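PDB 4RYE: D-alanyl-D-alanine carboxypeptidase DacB2 from Mycobacterium tuberculosis H37Rv, which probably trims the terminal D-alanine from peptidoglycan stem peptides, and shows significant D,D-carboxypeptidase activity on a synthetic pentapeptide in vitro. Local coordinates for residues A[47-52]-A[134-139]; A[53-58]-A[125-130]. All coordinates share one frame; numbering follows the deposited sequence.

Overall arrangement
From the N terminus the chain runs through strands 22-27 and 32-37 of the large antiparallel sheet before reaching residues 47-58, which supply one side of both contacts. Helix 117-130 then returns to residues 53-58 in interaction 2, closing an excursion of 66 residues, of which 30 are helical. A few residues later the loop after that helix meets residues 47-52 in interaction 1, so interaction 2 nests inside the larger loop. The contacts, with centres about 9 Å apart, touch directly: Asn125 OD1 is 2.7 Å from Ala138 N, a probable hydrogen bond, and Leu52 CD1 lies 3.8 Å from Lys127 CG. Helix 50-60 is thus tied to a neighbouring helix and the loop following it.

Interaction 1: A[47-52]-A[134-139]; sequences STIKVL and TSTHAT
Ile49 meets Ala138 and Thr136 through one branch of its side chain. Its CB points towards the loop but stops 5.4 Å from Ala138 CB, short of contact. From there CG2 lies between the backbone N and the carbonyl carbon, while CG1 lies roughly 33° off the position anti to the backbone N (chi1 -147°). CG1 comes within 4.2 Å of Ala138 CB. The next bond turns CD1 towards Thr136, whose CG2 it meets at 3.9 Å, the two side chains passing one another in opposite directions. Leu52 reaches the same methyl a turn further along, CD2 lying 4.3 Å from Thr136 CG2.

Ile49 lies within the SxxK motif of the penicillin-binding protein and serine beta-lactamase fold, and Leu52 follows the motif's lysine by two residues. Ser47, inferred to form the acyl-ester intermediate, accepts a 2.6 Å hydrogen bond at OG from NZ of Lys50, the proton acceptor by similarity. Lys50 NZ also bonds to Asn104 OD1. Ile49, between the pair in sequence, sends its side chain to the loop instead, and Met124 of helix 117-130 packs on both Ile49 and Ala138.

Thr136 divides its two branches by polarity: CG2, anti to the backbone N, takes the apolar neighbours, and OG1 hydrogen-bonds to Asp157 OD2 and Ser153 OG outside the contact.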
loop_
_atom_site.group_PDB
_atom_site.type_symbol
_atom_site.label_atom_id
_atom_site.label_comp_id
_atom_site.label_asym_id
_atom_site.label_seq_id
_atom_site.Cartn_x
_atom_site.Cartn_y
_atom_site.Cartn_z
ATOM N N SER A 47 -0.031 5.007 -5.380
ATOM C CA SER A 47 -0.471 5.133 -3.986
ATOM C C SER A 47 -0.019 4.003 -3.059
ATOM O O SER A 47 -0.206 4.098 -1.849
ATOM C CB SER A 47 -2.000 5.280 -3.909
ATOM O OG SER A 47 -2.416 6.612 -4.158
ATOM N N THR A 48 0.563 2.934 -3.594
ATOM C CA THR A 48 1.130 1.926 -2.692
ATOM C C THR A 48 2.213 2.540 -1.808
ATOM O O THR A 48 2.445 2.084 -0.686
ATOM C CB THR A 48 1.703 0.703 -3.433
ATOM O OG1 THR A 48 2.747 1.118 -4.329
ATOM C CG2 THR A 48 0.600 -0.033 -4.183
ATOM N N ILE A 49 2.863 3.588 -2.308
ATOM C CA ILE A 49 3.904 4.269 -1.545
ATOM C C ILE A 49 3.337 4.958 -0.298
ATOM O O ILE A 49 4.085 5.294 0.619
ATOM C CB ILE A 49 4.696 5.277 -2.415
ATOM C CG1 ILE A 49 6.157 5.371 -1.957
ATOM C CG2 ILE A 49 4.052 6.654 -2.380
ATOM C CD1 ILE A 49 6.943 4.086 -2.112
ATOM N N LYS A 50 2.018 5.147 -0.244
ATOM C CA LYS A 50 1.397 5.690 0.972
ATOM C C LYS A 50 1.619 4.792 2.190
ATOM O O LYS A 50 1.567 5.258 3.322
ATOM C CB LYS A 50 -0.106 5.940 0.770
ATOM C CG LYS A 50 -0.442 7.119 -0.156
ATOM C CD LYS A 50 -1.958 7.248 -0.296
ATOM C CE LYS A 50 -2.381 8.558 -0.954
ATOM N NZ LYS A 50 -2.242 8.488 -2.425
ATOM N N VAL A 51 1.854 3.505 1.967
ATOM C CA VAL A 51 2.184 2.605 3.073
ATOM C C VAL A 51 3.510 3.014 3.720
ATOM O O VAL A 51 3.667 2.985 4.949
ATOM C CB VAL A 51 2.269 1.132 2.600
ATOM C CG1 VAL A 51 2.656 0.218 3.757
ATOM C CG2 VAL A 51 0.937 0.679 1.991
ATOM N N LEU A 52 4.471 3.387 2.891
ATOM C CA LEU A 52 5.749 3.880 3.382
ATOM C C LEU A 52 5.580 5.198 4.147
ATOM O O LEU A 52 6.220 5.412 5.172
ATOM C CB LEU A 52 6.715 4.056 2.213
ATOM C CG LEU A 52 8.164 4.388 2.556
ATOM C CD1 LEU A 52 8.730 3.312 3.477
ATOM C CD2 LEU A 52 8.984 4.514 1.277
ATOM N N THR A 134 15.961 -1.378 -1.149
ATOM C CA THR A 134 16.925 -0.479 -1.776
ATOM C C THR A 134 16.623 -0.192 -3.248
ATOM O O THR A 134 17.371 0.513 -3.926
ATOM C CB THR A 134 18.339 -1.041 -1.622
ATOM O OG1 THR A 134 18.390 -2.335 -2.227
ATOM C CG2 THR A 134 18.690 -1.177 -0.135
ATOM N N SER A 135 15.520 -0.737 -3.745
ATOM C CA SER A 135 15.072 -0.388 -5.085
ATOM C C SER A 135 13.908 0.580 -5.018
ATOM O O SER A 135 13.242 0.840 -6.020
ATOM C CB SER A 135 14.687 -1.639 -5.869
ATOM O OG SER A 135 15.806 -2.502 -5.949
ATOM N N THR A 136 13.672 1.124 -3.830
ATOM C CA THR A 136 12.544 2.028 -3.651
ATOM C C THR A 136 12.983 3.478 -3.511
ATOM O O THR A 136 13.867 3.798 -2.730
ATOM C CB THR A 136 11.712 1.609 -2.447
ATOM O OG1 THR A 136 11.195 0.299 -2.701
ATOM C CG2 THR A 136 10.543 2.562 -2.239
ATOM N N HIS A 137 12.345 4.356 -4.272
ATOM C CA HIS A 137 12.645 5.776 -4.193
ATOM C C HIS A 137 11.346 6.549 -4.309
ATOM O O HIS A 137 10.690 6.516 -5.351
ATOM C CB HIS A 137 13.589 6.180 -5.328
ATOM C CG HIS A 137 13.936 7.637 -5.333
ATOM N ND1 HIS A 137 14.708 8.222 -4.351
ATOM C CD2 HIS A 137 13.606 8.631 -6.193
ATOM C CE1 HIS A 137 14.844 9.513 -4.609
ATOM N NE2 HIS A 137 14.186 9.787 -5.719
ATOM N N ALA A 138 10.965 7.226 -3.230
ATOM C CA ALA A 138 9.779 8.081 -3.247
ATOM C C ALA A 138 10.159 9.444 -3.793
ATOM O O ALA A 138 11.281 9.907 -3.584
ATOM C CB ALA A 138 9.219 8.224 -1.854
ATOM N N THR A 139 9.224 10.084 -4.495
ATOM C CA THR A 139 9.403 11.450 -4.962
ATOM C C THR A 139 8.320 12.361 -4.394
ATOM O O THR A 139 8.481 13.579 -4.381
ATOM C CB THR A 139 9.358 11.560 -6.495
ATOM O OG1 THR A 139 8.096 11.073 -6.969
ATOM C CG2 THR A 139 10.499 10.770 -7.142
#

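Interaction 2: A[53-58]-A[125-130]; sequences LALVAL and NAKAAT
This is a helix-to-helix contact made by a single lysine lying over two residues of its neighbour: Lys127, near the C-terminal end of helix 117-130, against Leu55 and Val56 of helix 50-60. It belongs to the helical part of the molecule, one to two turns beyond the catalytic motif at the start of helix 50-60. The closest backbone approach is between Val56 and Lys127, whose CA atoms are 7.0 Å apart, and the two segments together bury 139 Å² with no hydrogen bond between them.

The evidence for the lysine's role is that it touches with two separate points of its chain. At the root, Lys127 CB lies 4.0 Å from Val56 CG2, the valine methyl that stands beside its own backbone N. Further out, Lys127 CE comes to 4.2 Å from Leu55 CB. CG leaves anti to the backbone N (chi1 176°), but the chain bends at each of the next three torsions, which folds the methylenes along the neighbouring helix rather than straight across it. Leu55 also packs on Leu131, and Val56 on Lys123, Met124 and Leu114.

Within its own helix Lys127 is met at its carbonyl O by Thr130 OG1, a 2.7 Å bond tilted 16° from the carbonyl plane.

The side chain therefore works in two ways: its methylenes supply apolar surface to Leu55 and Val56, while NZ forms a salt bridge with Asp59 OD2 further along helix 50-60, pairing the charge beside a largely apolar interface.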
loop_
_atom_site.group_PDB
_atom_site.type_symbol
_atom_site.label_atom_id
_atom_site.label_comp_id
_atom_site.label_asym_id
_atom_site.label_seq_id
_atom_site.Cartn_x
_atom_site.Cartn_y
_atom_site.Cartn_z
ATOM N N LEU A 53 4.713 6.082 3.663
ATOM C CA LEU A 53 4.417 7.310 4.409
ATOM C C LEU A 53 3.794 6.961 5.760
ATOM O O LEU A 53 4.148 7.545 6.782
ATOM C CB LEU A 53 3.467 8.216 3.611
ATOM C CG LEU A 53 2.927 9.436 4.366
ATOM C CD1 LEU A 53 4.050 10.359 4.792
ATOM C CD2 LEU A 53 1.918 10.180 3.494
ATOM N N ALA A 54 2.868 6.005 5.766
ATOM C CA ALA A 54 2.226 5.577 7.011
ATOM C C ALA A 54 3.236 5.076 8.050
ATOM O O ALA A 54 3.108 5.377 9.239
ATOM C CB ALA A 54 1.146 4.505 6.740
ATOM N N LEU A 55 4.226 4.306 7.607
ATOM C CA LEU A 55 5.294 3.845 8.506
ATOM C C LEU A 55 6.043 4.999 9.177
ATOM O O LEU A 55 6.316 4.963 10.376
ATOM C CB LEU A 55 6.310 3.006 7.736
ATOM C CG LEU A 55 6.028 1.526 7.529
ATOM C CD1 LEU A 55 7.084 0.956 6.585
ATOM C CD2 LEU A 55 6.043 0.800 8.864
ATOM N N VAL A 56 6.399 6.016 8.395
ATOM C CA VAL A 56 7.093 7.175 8.941
ATOM C C VAL A 56 6.190 7.891 9.953
ATOM O O VAL A 56 6.626 8.240 11.058
ATOM C CB VAL A 56 7.511 8.156 7.824
ATOM C CG1 VAL A 56 8.028 9.466 8.427
ATOM C CG2 VAL A 56 8.570 7.521 6.929
ATOM N N ALA A 57 4.930 8.104 9.574
ATOM C CA ALA A 57 3.978 8.795 10.450
ATOM C C ALA A 57 3.800 8.057 11.774
ATOM O O ALA A 57 3.767 8.674 12.836
ATOM C CB ALA A 57 2.624 8.965 9.755
ATOM N N LEU A 58 3.685 6.735 11.705
ATOM C CA LEU A 58 3.485 5.937 12.906
ATOM C C LEU A 58 4.715 5.927 13.794
ATOM O O LEU A 58 4.600 5.844 15.018
ATOM C CB LEU A 58 3.076 4.509 12.545
ATOM C CG LEU A 58 1.633 4.399 12.061
ATOM C CD1 LEU A 58 1.418 3.068 11.366
ATOM C CD2 LEU A 58 0.681 4.579 13.237
ATOM N N ASN A 125 12.338 7.799 2.170
ATOM C CA ASN A 125 13.470 7.134 1.542
ATOM C C ASN A 125 14.435 6.575 2.581
ATOM O O ASN A 125 14.955 5.473 2.415
ATOM C CB ASN A 125 14.164 8.089 0.564
ATOM C CG ASN A 125 13.369 8.255 -0.717
ATOM O OD1 ASN A 125 12.752 7.299 -1.191
ATOM N ND2 ASN A 125 13.356 9.463 -1.267
ATOM N N ALA A 126 14.645 7.309 3.670
ATOM C CA ALA A 126 15.479 6.781 4.753
ATOM C C ALA A 126 14.863 5.521 5.371
ATOM O O ALA A 126 15.573 4.569 5.704
ATOM C CB ALA A 126 15.720 7.831 5.814
ATOM N N LYS A 127 13.547 5.524 5.529
ATOM C CA LYS A 127 12.845 4.372 6.099
ATOM C C LYS A 127 12.967 3.140 5.191
ATOM O O LYS A 127 13.248 2.030 5.664
ATOM C CB LYS A 127 11.373 4.739 6.336
ATOM C CG LYS A 127 10.492 3.602 6.853
ATOM C CD LYS A 127 11.123 2.888 8.040
ATOM C CE LYS A 127 10.264 2.972 9.266
ATOM N NZ LYS A 127 10.693 4.114 10.123
ATOM N N ALA A 128 12.767 3.333 3.891
ATOM C CA ALA A 128 12.942 2.236 2.936
ATOM C C ALA A 128 14.331 1.624 3.072
ATOM O O ALA A 128 14.482 0.397 3.093
ATOM C CB ALA A 128 12.697 2.709 1.505
ATOM N N ALA A 129 15.354 2.466 3.184
ATOM C CA ALA A 129 16.715 1.951 3.363
ATOM C C ALA A 129 16.885 1.114 4.636
ATOM O O ALA A 129 17.582 0.092 4.613
ATOM C CB ALA A 129 17.738 3.088 3.334
ATOM N N THR A 130 16.282 1.538 5.748
ATOM C CA THR A 130 16.420 0.762 6.989
ATOM C C THR A 130 15.772 -0.611 6.844
ATOM O O THR A 130 16.153 -1.548 7.536
ATOM C CB THR A 130 15.832 1.456 8.226
ATOM O OG1 THR A 130 14.413 1.578 8.084
ATOM C CG2 THR A 130 16.439 2.830 8.424
#